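PDB 2PWY: tRNA (adenine(58)-N(1))-methyltransferase TrmI from Thermus thermophilus, which catalyses the S-adenosyl-L-methionine-dependent methylation of adenosine 58 in tRNA to N(1)-methyladenosine and is required for growth at extreme temperatures. Local coordinates for residues L123-A129 against N149-G155; L188-F193 against R253-G257. One frame throughout, in Å; residues are numbered along the deposited sequence.

Contact 1. Residues L123-A129 against N149-G155; sequences LVESYEA and NVRFHLG. With SAH (S-adenosyl-L-homocysteine), chain E.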
ATOM      1  N   LEU A 123      -7.356  31.024 -14.954  1.00 10.54           N
ATOM      2  CA  LEU A 123      -8.732  31.124 -14.497  1.00 11.39           C
ATOM      3  C   LEU A 123      -9.217  29.795 -13.962  1.00 10.22           C
ATOM      4  O   LEU A 123      -9.020  28.755 -14.593  1.00 10.79           O
ATOM      5  CB  LEU A 123      -9.641  31.564 -15.657  1.00 10.85           C
ATOM      6  CG  LEU A 123     -11.153  31.527 -15.382  1.00 13.60           C
ATOM      7  CD1 LEU A 123     -11.572  32.639 -14.405  1.00 15.99           C
ATOM      8  CD2 LEU A 123     -11.955  31.585 -16.673  1.00 14.25           C
ATOM      9  N   VAL A 124      -9.859  29.844 -12.797  1.00  9.64           N
ATOM     10  CA  VAL A 124     -10.633  28.714 -12.286  1.00  9.21           C
ATOM     11  C   VAL A 124     -12.106  29.136 -12.427  1.00 10.07           C
ATOM     12  O   VAL A 124     -12.556  30.096 -11.802  1.00 10.26           O
ATOM     13  CB  VAL A 124     -10.285  28.389 -10.794  1.00  9.46           C
ATOM     14  CG1 VAL A 124     -11.095  27.167 -10.291  1.00  8.96           C
ATOM     15  CG2 VAL A 124      -8.781  28.160 -10.611  1.00  7.99           C
ATOM     16  N   GLU A 125     -12.834  28.441 -13.295  1.00  9.00           N
ATOM     17  CA  GLU A 125     -14.252  28.690 -13.512  1.00 10.10           C
ATOM     18  C   GLU A 125     -14.991  27.649 -12.686  1.00 10.03           C
ATOM     19  O   GLU A 125     -15.098  26.501 -13.099  1.00  8.93           O
ATOM     20  CB  GLU A 125     -14.552  28.470 -14.990  1.00 10.07           C
ATOM     21  CG  GLU A 125     -15.865  29.023 -15.459  1.00 14.37           C
ATOM     22  CD  GLU A 125     -15.695  30.427 -15.975  1.00 17.48           C
ATOM     23  OE1 GLU A 125     -15.326  30.589 -17.155  1.00 19.48           O
ATOM     24  OE2 GLU A 125     -15.900  31.358 -15.183  1.00 18.16           O
ATOM     25  N   SER A 126     -15.499  28.044 -11.521  1.00  9.97           N
ATOM     26  CA  SER A 126     -15.981  27.076 -10.548  1.00 10.29           C
ATOM     27  C   SER A 126     -17.489  27.150 -10.342  1.00 10.93           C
ATOM     28  O   SER A 126     -18.041  28.242 -10.173  1.00 11.61           O
ATOM     29  CB  SER A 126     -15.249  27.286  -9.212  1.00 10.03           C
ATOM     30  OG  SER A 126     -15.495  26.214  -8.323  1.00 11.05           O
ATOM     31  N   TYR A 127     -18.151  25.994 -10.354  1.00 10.46           N
ATOM     32  CA  TYR A 127     -19.622  25.937 -10.220  1.00 11.01           C
ATOM     33  C   TYR A 127     -20.031  25.216  -8.963  1.00 11.06           C
ATOM     34  O   TYR A 127     -19.466  24.178  -8.627  1.00 11.50           O
ATOM     35  CB  TYR A 127     -20.264  25.230 -11.432  1.00 11.50           C
ATOM     36  CG  TYR A 127     -20.238  26.114 -12.643  1.00 12.38           C
ATOM     37  CD1 TYR A 127     -21.377  26.794 -13.053  1.00 11.57           C
ATOM     38  CD2 TYR A 127     -19.050  26.320 -13.349  1.00 11.46           C
ATOM     39  CE1 TYR A 127     -21.344  27.643 -14.162  1.00 11.69           C
ATOM     40  CE2 TYR A 127     -19.011  27.167 -14.446  1.00 12.38           C
ATOM     41  CZ  TYR A 127     -20.155  27.827 -14.837  1.00 13.05           C
ATOM     42  OH  TYR A 127     -20.105  28.674 -15.922  1.00 14.82           O
ATOM     43  N   GLU A 128     -21.033  25.758  -8.275  1.00 11.28           N
ATOM     44  CA  GLU A 128     -21.572  25.114  -7.082  1.00 11.41           C
ATOM     45  C   GLU A 128     -23.086  25.308  -7.024  1.00 11.75           C
ATOM     46  O   GLU A 128     -23.556  26.440  -7.066  1.00 11.54           O
ATOM     47  CB  GLU A 128     -20.900  25.695  -5.824  1.00 11.33           C
ATOM     48  CG  GLU A 128     -21.518  25.276  -4.491  1.00 12.03           C
ATOM     49  CD  GLU A 128     -21.597  23.776  -4.304  1.00 10.61           C
ATOM     50  OE1 GLU A 128     -20.533  23.101  -4.301  1.00 10.42           O
ATOM     51  OE2 GLU A 128     -22.728  23.268  -4.139  1.00 12.82           O
ATOM     52  N   ALA A 129     -23.822  24.199  -6.913  1.00 11.85           N
ATOM     53  CA  ALA A 129     -25.300  24.205  -6.929  1.00 13.08           C
ATOM     54  C   ALA A 129     -25.934  24.704  -5.635  1.00 13.93           C
ATOM     55  O   ALA A 129     -27.045  25.250  -5.651  1.00 14.33           O
ATOM     56  CB  ALA A 129     -25.828  22.807  -7.256  1.00 13.59           C
ATOM     57  N   ASN A 149      -8.404  35.248  -9.501  1.00 12.65           N
ATOM     58  CA  ASN A 149      -8.372  34.360 -10.656  1.00 11.95           C
ATOM     59  C   ASN A 149      -9.389  33.238 -10.530  1.00 12.01           C
ATOM     60  O   ASN A 149      -9.307  32.263 -11.253  1.00 11.85           O
ATOM     61  CB  ASN A 149      -6.957  33.797 -10.893  1.00 11.43           C
ATOM     62  CG  ASN A 149      -6.542  32.783  -9.836  1.00 11.65           C
ATOM     63  OD1 ASN A 149      -7.098  32.753  -8.730  1.00  8.78           O
ATOM     64  ND2 ASN A 149      -5.563  31.941 -10.172  1.00 11.21           N
ATOM     65  N   VAL A 150     -10.346  33.379  -9.611  1.00 11.98           N
ATOM     66  CA  VAL A 150     -11.455  32.433  -9.506  1.00 11.92           C
ATOM     67  C   VAL A 150     -12.770  33.130  -9.817  1.00 12.58           C
ATOM     68  O   VAL A 150     -13.105  34.138  -9.181  1.00 13.09           O
ATOM     69  CB  VAL A 150     -11.562  31.800  -8.087  1.00 12.16           C
ATOM     70  CG1 VAL A 150     -12.642  30.734  -8.077  1.00 10.88           C
ATOM     71  CG2 VAL A 150     -10.221  31.197  -7.649  1.00 12.17           C
ATOM     72  N   ARG A 151     -13.512  32.594 -10.786  1.00 12.64           N
ATOM     73  CA  ARG A 151     -14.879  33.061 -11.059  1.00 14.25           C
ATOM     74  C   ARG A 151     -15.855  32.024 -10.522  1.00 13.18           C
ATOM     75  O   ARG A 151     -15.905  30.900 -11.029  1.00 13.28           O
ATOM     76  CB  ARG A 151     -15.089  33.326 -12.553  1.00 13.98           C
ATOM     77  CG  ARG A 151     -16.394  34.078 -12.864  1.00 17.32           C
ATOM     78  CD  ARG A 151     -16.559  34.467 -14.345  1.00 18.17           C
ATOM     79  NE  ARG A 151     -15.484  35.330 -14.845  1.00 25.85           N
ATOM     80  CZ  ARG A 151     -14.804  35.125 -15.973  1.00 28.78           C
ATOM     81  NH1 ARG A 151     -15.087  34.095 -16.759  1.00 30.60           N
ATOM     82  NH2 ARG A 151     -13.844  35.972 -16.330  1.00 31.16           N
ATOM     83  N   PHE A 152     -16.595  32.393  -9.474  1.00 12.80           N
ATOM     84  CA  PHE A 152     -17.545  31.486  -8.835  1.00 12.04           C
ATOM     85  C   PHE A 152     -18.903  31.634  -9.496  1.00 12.57           C
ATOM     86  O   PHE A 152     -19.307  32.749  -9.837  1.00 12.87           O
ATOM     87  CB  PHE A 152     -17.708  31.811  -7.342  1.00 12.05           C
ATOM     88  CG  PHE A 152     -16.462  31.619  -6.516  1.00 11.78           C
ATOM     89  CD1 PHE A 152     -16.106  30.350  -6.051  1.00 11.07           C
ATOM     90  CD2 PHE A 152     -15.678  32.715  -6.140  1.00 10.95           C
ATOM     91  CE1 PHE A 152     -14.958  30.165  -5.249  1.00 10.52           C
ATOM     92  CE2 PHE A 152     -14.532  32.542  -5.345  1.00 11.22           C
ATOM     93  CZ  PHE A 152     -14.173  31.267  -4.896  1.00 11.43           C
ATOM     94  N   HIS A 153     -19.601  30.511  -9.658  1.00 12.79           N
ATOM     95  CA  HIS A 153     -20.953  30.486 -10.219  1.00 13.29           C
ATOM     96  C   HIS A 153     -21.887  29.669  -9.349  1.00 13.56           C
ATOM     97  O   HIS A 153     -21.576  28.519  -8.982  1.00 13.61           O
ATOM     98  CB  HIS A 153     -20.961  29.876 -11.620  1.00 13.22           C
ATOM     99  CG  HIS A 153     -20.077  30.582 -12.595  1.00 14.47           C
ATOM    100  ND1 HIS A 153     -18.731  30.308 -12.715  1.00 14.62           N
ATOM    101  CD2 HIS A 153     -20.349  31.546 -13.505  1.00 15.92           C
ATOM    102  CE1 HIS A 153     -18.212  31.075 -13.656  1.00 13.66           C
ATOM    103  NE2 HIS A 153     -19.169  31.841 -14.144  1.00 17.50           N
ATOM    104  N   LEU A 154     -23.035  30.260  -9.027  1.00 13.73           N
ATOM    105  CA  LEU A 154     -24.086  29.542  -8.314  1.00 14.25           C
ATOM    106  C   LEU A 154     -24.982  28.864  -9.337  1.00 14.63           C
ATOM    107  O   LEU A 154     -25.633  29.531 -10.149  1.00 14.86           O
ATOM    108  CB  LEU A 154     -24.918  30.487  -7.450  1.00 14.75           C
ATOM    109  CG  LEU A 154     -26.111  29.853  -6.734  1.00 14.62           C
ATOM    110  CD1 LEU A 154     -25.659  28.860  -5.674  1.00 14.77           C
ATOM    111  CD2 LEU A 154     -26.969  30.952  -6.114  1.00 15.69           C
ATOM    112  N   GLY A 155     -25.001  27.539  -9.305  1.00 14.86           N
ATOM    113  CA  GLY A 155     -25.805  26.778 -10.257  1.00 14.94           C
ATOM    114  C   GLY A 155     -25.215  25.429 -10.589  1.00 15.28           C
ATOM    115  O   GLY A 155     -24.083  25.118 -10.213  1.00 14.70           O
TER
HETATM  116  N   SAH E 501     -13.668  19.606  -4.013  1.00 10.31           N
HETATM  117  CA  SAH E 501     -14.488  20.375  -3.021  1.00 10.06           C
HETATM  118  CB  SAH E 501     -15.560  19.491  -2.396  1.00 10.50           C
HETATM  119  CG  SAH E 501     -16.714  19.203  -3.360  1.00 10.16           C
HETATM  120  SD  SAH E 501     -18.063  18.377  -2.475  1.00 11.55           S
HETATM  121  C   SAH E 501     -13.559  20.949  -1.968  1.00 10.55           C
HETATM  122  O   SAH E 501     -12.357  20.642  -1.972  1.00  9.69           O
HETATM  123  OXT SAH E 501     -13.986  21.737  -1.118  1.00 10.56           O
HETATM  124  C5' SAH E 501     -19.179  18.263  -3.898  1.00 11.42           C
HETATM  125  C4' SAH E 501     -19.936  19.573  -4.145  1.00 12.91           C
HETATM  126  O4' SAH E 501     -20.466  19.553  -5.454  1.00 12.68           O
HETATM  127  C3' SAH E 501     -21.126  19.828  -3.211  1.00 12.67           C
HETATM  128  O3' SAH E 501     -20.969  21.122  -2.638  1.00 13.49           O
HETATM  129  C2' SAH E 501     -22.353  19.753  -4.120  1.00 13.42           C
HETATM  130  O2' SAH E 501     -23.365  20.676  -3.786  1.00 14.81           O
HETATM  131  C1' SAH E 501     -21.768  20.133  -5.456  1.00 13.17           C
HETATM  132  N9  SAH E 501     -22.398  19.591  -6.671  1.00 12.47           N
HETATM  133  C8  SAH E 501     -22.770  18.297  -6.900  1.00 12.99           C
HETATM  134  N7  SAH E 501     -23.222  18.223  -8.172  1.00 13.05           N
HETATM  135  C5  SAH E 501     -23.100  19.428  -8.771  1.00 12.97           C
HETATM  136  C6  SAH E 501     -23.410  19.892 -10.055  1.00 13.50           C
HETATM  137  N6  SAH E 501     -23.924  19.074 -10.986  1.00 13.78           N
HETATM  138  N1  SAH E 501     -23.159  21.228 -10.343  1.00 13.10           N
HETATM  139  C2  SAH E 501     -22.634  22.074  -9.396  1.00 13.07           C
HETATM  140  N3  SAH E 501     -22.345  21.603  -8.130  1.00 12.98           N
HETATM  141  C4  SAH E 501     -22.573  20.302  -7.829  1.00 12.22           C
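Tyr127 and His153, side by side on parallel strands, form an offset stack, their ring centroids 4.2 Å apart and planes only 6° from parallel. His153 CB also sits over the tyrosine face in a CH-pi contact, 3.7 Å from the ring centroid. With His153 CG anti to its carbonyl carbon (chi1 -58°), the imidazole stacks over the Tyr127 ring, and His153 ND1 gives a weak hydrogen bond to Ser126 O, 3.3 Å away. Replacing Tyr127 by alanine is likely to leave one face of the His153 ring without its stacking partner and the imidazole freer to turn.

The backbones are joined by a parallel ladder. Ser126 N donates to Arg151 O at 2.9 Å, nearly straight at 172°, and Ser126 O accepts His153 N at 2.8 Å. Gly155 N closes the series on Glu128 O, approaching from above the carbonyl plane.

Among charged groups, Glu128 grips the ribose of S-adenosyl-L-homocysteine with both carboxylate oxygens: OE1 takes O3' at 2.6 Å and OE2 takes O2' at 2.7 Å. Gly106 N and Arg130 N also bond to this carboxylate and help fix its rotation.

These strands and helix 131-144 make a beta-alpha-beta unit of the Rossmann-like methyltransferase fold. Strand 123-128 pairs with strand 99-103 as well, Val124 packs on helix 109-118, and strand 150-154 ends the sheet within this chain.

Contact 2. Residues L188-F193 against R253-G257; sequences LKPDRF and RRWKG. Unlike the reference sequence in segment 253-257: Gly257 (reference Ala).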
ATOM      1  N   LEU A 188     -14.046  21.187 -22.816  1.00  9.09           N
ATOM      2  CA  LEU A 188     -12.655  20.762 -22.779  1.00  9.43           C
ATOM      3  C   LEU A 188     -11.972  20.710 -24.151  1.00 10.21           C
ATOM      4  O   LEU A 188     -12.485  20.095 -25.093  1.00 10.22           O
ATOM      5  CB  LEU A 188     -12.580  19.394 -22.083  1.00  9.67           C
ATOM      6  CG  LEU A 188     -11.196  18.786 -21.833  1.00  8.82           C
ATOM      7  CD1 LEU A 188     -10.314  19.740 -21.000  1.00  9.93           C
ATOM      8  CD2 LEU A 188     -11.369  17.446 -21.130  1.00  9.32           C
ATOM      9  N   LYS A 189     -10.792  21.323 -24.247  1.00  9.93           N
ATOM     10  CA  LYS A 189      -9.983  21.245 -25.470  1.00 10.80           C
ATOM     11  C   LYS A 189      -9.659  19.802 -25.826  1.00 10.66           C
ATOM     12  O   LYS A 189      -9.369  19.006 -24.931  1.00 10.82           O
ATOM     13  CB  LYS A 189      -8.682  22.023 -25.279  1.00 10.74           C
ATOM     14  CG  LYS A 189      -8.886  23.523 -25.295  1.00 11.89           C
ATOM     15  CD  LYS A 189      -7.606  24.266 -24.966  1.00 14.42           C
ATOM     16  CE  LYS A 189      -7.896  25.761 -24.853  1.00 15.89           C
ATOM     17  NZ  LYS A 189      -6.637  26.490 -24.561  1.00 17.77           N
ATOM     18  N   PRO A 190      -9.717  19.446 -27.132  1.00 11.25           N
ATOM     19  CA  PRO A 190      -9.255  18.141 -27.588  1.00 11.34           C
ATOM     20  C   PRO A 190      -7.879  17.770 -27.025  1.00 11.00           C
ATOM     21  O   PRO A 190      -6.966  18.606 -26.984  1.00 10.87           O
ATOM     22  CB  PRO A 190      -9.193  18.310 -29.112  1.00 11.20           C
ATOM     23  CG  PRO A 190     -10.336  19.266 -29.395  1.00 11.65           C
ATOM     24  CD  PRO A 190     -10.274  20.256 -28.239  1.00 11.53           C
ATOM     25  N   ASP A 191      -7.756  16.514 -26.598  1.00 11.03           N
ATOM     26  CA  ASP A 191      -6.502  15.916 -26.131  1.00 11.22           C
ATOM     27  C   ASP A 191      -6.138  16.349 -24.701  1.00 11.02           C
ATOM     28  O   ASP A 191      -5.128  15.915 -24.165  1.00 12.04           O
ATOM     29  CB  ASP A 191      -5.346  16.199 -27.108  1.00 11.55           C
ATOM     30  CG  ASP A 191      -4.396  15.028 -27.221  1.00 13.23           C
ATOM     31  OD1 ASP A 191      -4.879  13.875 -27.185  1.00 15.36           O
ATOM     32  OD2 ASP A 191      -3.175  15.251 -27.327  1.00 16.99           O
ATOM     33  N   ARG A 192      -6.984  17.181 -24.090  1.00 10.47           N
ATOM     34  CA  ARG A 192      -6.798  17.586 -22.697  1.00  9.63           C
ATOM     35  C   ARG A 192      -7.653  16.720 -21.761  1.00  9.52           C
ATOM     36  O   ARG A 192      -8.349  15.815 -22.225  1.00  9.30           O
ATOM     37  CB  ARG A 192      -7.028  19.089 -22.523  1.00  9.90           C
ATOM     38  CG  ARG A 192      -6.063  19.929 -23.381  1.00  9.53           C
ATOM     39  CD  ARG A 192      -4.609  19.779 -22.896  1.00 10.71           C
ATOM     40  NE  ARG A 192      -4.439  20.341 -21.552  1.00 11.00           N
ATOM     41  CZ  ARG A 192      -3.350  20.221 -20.795  1.00 11.52           C
ATOM     42  NH1 ARG A 192      -2.291  19.542 -21.216  1.00 11.62           N
ATOM     43  NH2 ARG A 192      -3.330  20.792 -19.594  1.00 10.47           N
ATOM     44  N   PHE A 193      -7.565  16.953 -20.450  1.00  9.11           N
ATOM     45  CA  PHE A 193      -8.065  15.958 -19.495  1.00  9.66           C
ATOM     46  C   PHE A 193      -9.214  16.424 -18.631  1.00  9.04           C
ATOM     47  O   PHE A 193      -9.299  17.598 -18.281  1.00  8.73           O
ATOM     48  CB  PHE A 193      -6.936  15.467 -18.578  1.00 10.01           C
ATOM     49  CG  PHE A 193      -5.826  14.796 -19.318  1.00 11.61           C
ATOM     50  CD1 PHE A 193      -5.876  13.428 -19.578  1.00 14.26           C
ATOM     51  CD2 PHE A 193      -4.753  15.544 -19.803  1.00 12.61           C
ATOM     52  CE1 PHE A 193      -4.850  12.812 -20.284  1.00 14.39           C
ATOM     53  CE2 PHE A 193      -3.736  14.945 -20.503  1.00 14.60           C
ATOM     54  CZ  PHE A 193      -3.784  13.569 -20.747  1.00 13.90           C
ATOM     55  N   ARG A 253      -9.308  11.438 -21.341  1.00  9.02           N
ATOM     56  CA  ARG A 253      -8.757  12.367 -22.331  1.00 10.06           C
ATOM     57  C   ARG A 253      -9.807  12.676 -23.379  1.00 10.40           C
ATOM     58  O   ARG A 253     -10.433  11.754 -23.918  1.00 10.67           O
ATOM     59  CB  ARG A 253      -7.506  11.789 -22.997  1.00 10.50           C
ATOM     60  CG  ARG A 253      -6.719  12.799 -23.823  1.00 12.76           C
ATOM     61  CD  ARG A 253      -5.689  12.112 -24.708  1.00 15.90           C
ATOM     62  NE  ARG A 253      -4.527  11.556 -24.008  1.00 19.59           N
ATOM     63  CZ  ARG A 253      -3.370  12.189 -23.817  1.00 19.71           C
ATOM     64  NH1 ARG A 253      -3.206  13.444 -24.204  1.00 19.14           N
ATOM     65  NH2 ARG A 253      -2.379  11.563 -23.193  1.00 20.20           N
ATOM     66  N   ARG A 254      -9.991  13.968 -23.661  1.00 10.28           N
ATOM     67  CA  ARG A 254     -10.930  14.459 -24.677  1.00 10.89           C
ATOM     68  C   ARG A 254     -10.483  14.011 -26.063  1.00 10.90           C
ATOM     69  O   ARG A 254      -9.317  14.174 -26.427  1.00 10.08           O
ATOM     70  CB  ARG A 254     -10.999  15.995 -24.619  1.00 10.72           C
ATOM     71  CG  ARG A 254     -11.951  16.689 -25.629  1.00 11.88           C
ATOM     72  CD  ARG A 254     -13.387  16.230 -25.431  1.00 13.52           C
ATOM     73  NE  ARG A 254     -14.407  16.969 -26.197  1.00 14.08           N
ATOM     74  CZ  ARG A 254     -14.666  16.826 -27.502  1.00 14.68           C
ATOM     75  NH1 ARG A 254     -13.937  16.031 -28.272  1.00 12.27           N
ATOM     76  NH2 ARG A 254     -15.663  17.509 -28.056  1.00 14.05           N
ATOM     77  N   TRP A 255     -11.412  13.445 -26.824  1.00 11.44           N
ATOM     78  CA  TRP A 255     -11.152  13.037 -28.205  1.00 12.06           C
ATOM     79  C   TRP A 255     -10.659  14.187 -29.063  1.00 12.89           C
ATOM     80  O   TRP A 255     -11.012  15.346 -28.818  1.00 12.80           O
ATOM     81  CB  TRP A 255     -12.441  12.504 -28.821  1.00 11.93           C
ATOM     82  CG  TRP A 255     -12.782  11.093 -28.462  1.00 12.27           C
ATOM     83  CD1 TRP A 255     -12.165  10.287 -27.532  1.00 12.84           C
ATOM     84  CD2 TRP A 255     -13.859  10.323 -29.007  1.00 11.91           C
ATOM     85  NE1 TRP A 255     -12.791   9.061 -27.484  1.00 12.07           N
ATOM     86  CE2 TRP A 255     -13.833   9.062 -28.376  1.00 13.01           C
ATOM     87  CE3 TRP A 255     -14.850  10.582 -29.966  1.00 13.54           C
ATOM     88  CZ2 TRP A 255     -14.754   8.053 -28.687  1.00 13.85           C
ATOM     89  CZ3 TRP A 255     -15.767   9.577 -30.266  1.00 12.92           C
ATOM     90  CH2 TRP A 255     -15.709   8.334 -29.628  1.00 12.97           C
ATOM     91  N   LYS A 256      -9.845  13.842 -30.069  1.00 13.77           N
ATOM     92  CA  LYS A 256      -9.520  14.722 -31.190  1.00 15.30           C
ATOM     93  C   LYS A 256     -10.758  15.485 -31.646  1.00 16.01           C
ATOM     94  O   LYS A 256     -11.861  14.916 -31.737  1.00 15.93           O
ATOM     95  CB  LYS A 256      -8.983  13.890 -32.368  1.00 14.78           C
ATOM     96  CG  LYS A 256      -8.501  14.700 -33.563  1.00 16.06           C
ATOM     97  CD  LYS A 256      -8.117  13.774 -34.733  1.00 16.64           C
ATOM     98  CE  LYS A 256      -7.416  14.538 -35.847  1.00 19.90           C
ATOM     99  NZ  LYS A 256      -8.279  15.615 -36.366  1.00 21.65           N
ATOM    100  N   GLY A 257     -10.553  16.760 -31.954  1.00 17.58           N
ATOM    101  CA  GLY A 257     -11.624  17.655 -32.330  1.00 19.75           C
ATOM    102  C   GLY A 257     -12.217  17.436 -33.706  1.00 22.13           C
ATOM    103  O   GLY A 257     -11.606  16.800 -34.583  1.00 21.50           O
TER
HETATM  104  O   HOH W   1      -7.309  12.621 -27.796  1.00 19.17           O
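The antiparallel pairing of strands 192-198 and 248-254, within the mixed sheet of the catalytic domain, begins here beside a type II beta turn running from Lys189 to Arg192. Phe193 and Arg253 form a non-hydrogen-bonded pair, and their side chains run alongside each other on the same face of the sheet. The Phe193 ring reaches the guanidinium with its CZ, which lies over the centre of one guanidinium face and 3.4 Å from Arg253 CZ; the two planes are inclined at 58°. Bent at chi3 (-72°), the arginine chain also brings NH1 to Asp191, where it makes a weak hydrogen bond to the backbone O at 3.1 Å and a salt bridge to OD1 at 3.4 Å.

Backbone bonds secure the turn to the strand end. Arg254 N donates to Arg192 O at 2.9 Å in an almost straight bond, while Asp191 N reaches Arg254 O at 2.8 Å from above the carbonyl plane. One water donates to both Asp191 OD1 and Arg254 O, bridging carboxylate and backbone. As in the class I methyltransferase fold, a reversed strand, here 248-254, is inserted between two strands of the common direction, 192-198 and 216-232; the turn leads the chain from helix 181-187 into strand 192-198.

The aliphatic part of Arg254 and the Leu188 side chain run antiparallel alongside each other, with Leu188 CD2 3.8 Å from Arg254 CB. Arg254 NE continues to Ala185 O in helix 181-187. Pro190 CB lies 3.5 Å from N of Gly257, a residue that is alanine in the reference sequence. A second subunit meets the polar cluster: His62 of that subunit hydrogen-bonds Asp191 OD1, and Glu68 of the same subunit forms a salt bridge with Arg253 NH2.

In the fold
Both contacts belong to the same mixed sheet but to different regions of it, with centres about 21 Å apart and nearest atoms about 10 Å apart. Contact 1 joins two parallel strands at one border of the sheet and holds part of the cofactor pocket; contact 2 lies away from the annotated sites, where strand 192-198 meets strand 248-254 in antiparallel fashion. Each is only partly buried. Contact 1 depends on a regular ladder through most of its length, whereas contact 2 has just two backbone bonds, supplemented by arginine side chains and a water. Their acidic groups differ likewise: Glu128 serves the ligand, while Asp191 faces a second subunit.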